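Local coordinates for protein Phthiocerol/phenolphthiocerol synthesis polyketide synthase type I PpsC (Mycobacterium tuberculosis, PDB 5NJI) that probably dehydrates beta-hydroxyacyl intermediates through its dehydratase domain during assembly of the mycobacterial lipids phthiocerol and phenolphthiocerol, at residues G42-E47 / T82-V87. The protein carries 1 engineered substitution. Sequence-based numbering, arbitrary orientation.
Sequences GTRVWE and TDTFAV
In the double-hotdog fold expected of polyketide synthase dehydratases, strand 44-50 packs against the C-terminal end of helix 70-84 through R44 and W46, which meet D83 and T84 of its last turn. A single carboxylate oxygen, D83 OD2, accepts every hydrogen bond between the two segments. R44 NH2 donates to it in a salt bridge of 2.9 Å, nearly straight at 162° and in the guanidinium plane, meeting OD2 from above one face of the carboxylate, while R44 NE adds a weak bond to the same atom. From the opposite face, W46 NE1 reaches D83 OD2 at 2.8 Å, on the anti side but tilted 31° out of the carboxylate plane, and the oxygen lies at the indole edge close to the ring plane. With CG anti to the backbone N (chi1 -164°) and the chain extended as far as NE, R44 runs past the indole, placing its CG over one face near the rim. T84 packs beside this pair: its OG1, hydrogen-bonded to A80 O within the helix, sits at the indole edge 3.3 Å from W46 CH2 and equally close to R44 CD. The guanidinium has a second partner, as R44 NH1 is hydrogen-bonded to T37 OG1 on the adjacent strand 34-37. Two firm bonds from opposite faces should fix the rotation of the D83 carboxylate, and the neighbouring guanidinium probably favours its ionised form, so that one carboxylate oxygen ties the helix end to both R44 and W46.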
loop_
_atom_site.group_PDB
_atom_site.type_symbol
_atom_site.label_atom_id
_atom_site.label_comp_id
_atom_site.label_asym_id
_atom_site.label_seq_id
_atom_site.Cartn_x
_atom_site.Cartn_y
_atom_site.Cartn_z
ATOM N N GLY A 42 10.934 25.622 7.627
ATOM C CA GLY A 42 9.534 25.339 7.392
ATOM C C GLY A 42 9.204 23.883 7.137
ATOM O O GLY A 42 8.038 23.569 6.886
ATOM N N THR A 43 10.184 22.998 7.188
ATOM C CA THR A 43 9.965 21.579 6.929
ATOM C C THR A 43 9.340 20.906 8.139
ATOM O O THR A 43 9.771 21.121 9.275
ATOM C CB THR A 43 11.300 20.947 6.565
ATOM O OG1 THR A 43 11.783 21.579 5.383
ATOM C CG2 THR A 43 11.211 19.434 6.359
ATOM N N ARG A 44 8.302 20.115 7.916
ATOM C CA ARG A 44 7.734 19.354 9.013
ATOM C C ARG A 44 8.450 18.017 9.076
ATOM O O ARG A 44 8.809 17.450 8.037
ATOM C CB ARG A 44 6.227 19.170 8.860
ATOM C CG ARG A 44 5.552 18.721 10.151
ATOM C CD ARG A 44 4.078 19.123 10.181
ATOM N NE ARG A 44 3.381 18.493 11.296
ATOM C CZ ARG A 44 3.425 18.934 12.550
ATOM N NH1 ARG A 44 4.131 20.016 12.856
ATOM N NH2 ARG A 44 2.763 18.289 13.503
ATOM N N VAL A 45 8.700 17.548 10.302
ATOM C CA VAL A 45 9.511 16.361 10.561
ATOM C C VAL A 45 8.782 15.497 11.581
ATOM O O VAL A 45 8.323 16.003 12.609
ATOM C CB VAL A 45 10.911 16.713 11.111
ATOM C CG1 VAL A 45 11.755 15.445 11.214
ATOM C CG2 VAL A 45 11.620 17.751 10.253
ATOM N N TRP A 46 8.704 14.193 11.317
ATOM C CA TRP A 46 8.142 13.243 12.264
ATOM C C TRP A 46 9.138 12.125 12.526
ATOM O O TRP A 46 9.943 11.778 11.656
ATOM C CB TRP A 46 6.854 12.587 11.729
ATOM C CG TRP A 46 5.689 13.486 11.410
ATOM C CD1 TRP A 46 4.558 13.637 12.157
ATOM C CD2 TRP A 46 5.509 14.313 10.243
ATOM N NE1 TRP A 46 3.688 14.499 11.536
ATOM C CE2 TRP A 46 4.246 14.928 10.364
ATOM C CE3 TRP A 46 6.284 14.585 9.111
ATOM C CZ2 TRP A 46 3.740 15.797 9.395
ATOM C CZ3 TRP A 46 5.774 15.458 8.146
ATOM C CH2 TRP A 46 4.522 16.052 8.301
ATOM N N GLU A 47 9.053 11.539 13.718
ATOM C CA GLU A 47 9.790 10.329 14.056
ATOM C C GLU A 47 8.851 9.312 14.674
ATOM O O GLU A 47 8.045 9.641 15.551
ATOM C CB GLU A 47 10.932 10.594 15.046
ATOM C CG GLU A 47 12.051 11.432 14.479
ATOM C CD GLU A 47 13.203 11.571 15.474
ATOM O OE1 GLU A 47 13.132 10.932 16.551
ATOM O OE2 GLU A 47 14.166 12.314 15.183
ATOM N N THR A 82 -2.182 15.151 6.101
ATOM C CA THR A 82 -3.327 15.393 6.964
ATOM C C THR A 82 -2.921 16.016 8.295
ATOM O O THR A 82 -3.644 16.868 8.833
ATOM C CB THR A 82 -4.077 14.071 7.164
ATOM O OG1 THR A 82 -4.569 13.631 5.900
ATOM C CG2 THR A 82 -5.248 14.228 8.122
ATOM N N ASP A 83 -1.757 15.644 8.828
ATOM C CA ASP A 83 -1.304 16.241 10.073
ATOM C C ASP A 83 -0.788 17.654 9.877
ATOM O O ASP A 83 -0.726 18.417 10.846
ATOM C CB ASP A 83 -0.215 15.365 10.698
ATOM C CG ASP A 83 0.188 15.825 12.083
ATOM O OD1 ASP A 83 -0.707 15.980 12.952
ATOM O OD2 ASP A 83 1.406 16.019 12.306
ATOM N N THR A 84 -0.439 18.026 8.652
ATOM C CA THR A 84 0.157 19.325 8.379
ATOM C C THR A 84 -0.880 20.373 8.000
ATOM O O THR A 84 -0.773 21.534 8.411
ATOM C CB THR A 84 1.185 19.200 7.255
ATOM O OG1 THR A 84 2.163 18.204 7.598
ATOM C CG2 THR A 84 1.896 20.521 7.006
ATOM N N PHE A 85 -1.877 19.989 7.217
ATOM C CA PHE A 85 -2.838 20.931 6.666
ATOM C C PHE A 85 -4.228 20.612 7.185
ATOM O O PHE A 85 -4.639 19.448 7.230
ATOM C CB PHE A 85 -2.833 20.884 5.136
ATOM C CG PHE A 85 -1.471 21.049 4.531
ATOM C CD1 PHE A 85 -0.807 22.264 4.604
ATOM C CD2 PHE A 85 -0.827 19.986 3.903
ATOM C CE1 PHE A 85 0.435 22.429 4.046
ATOM C CE2 PHE A 85 0.429 20.150 3.345
ATOM C CZ PHE A 85 1.064 21.370 3.423
ATOM N N ALA A 86 -4.951 21.657 7.565
ATOM C CA ALA A 86 -6.341 21.514 7.967
ATOM C C ALA A 86 -7.207 21.509 6.718
ATOM O O ALA A 86 -7.209 22.483 5.959
ATOM C CB ALA A 86 -6.750 22.651 8.897
ATOM N N VAL A 87 -7.920 20.412 6.490
ATOM C CA VAL A 87 -8.868 20.322 5.384
ATOM C C VAL A 87 -10.097 19.572 5.881
ATOM O O VAL A 87 -9.978 18.497 6.478
ATOM C CB VAL A 87 -8.265 19.635 4.143
ATOM C CG1 VAL A 87 -9.287 19.600 3.006
ATOM C CG2 VAL A 87 -7.018 20.363 3.681
#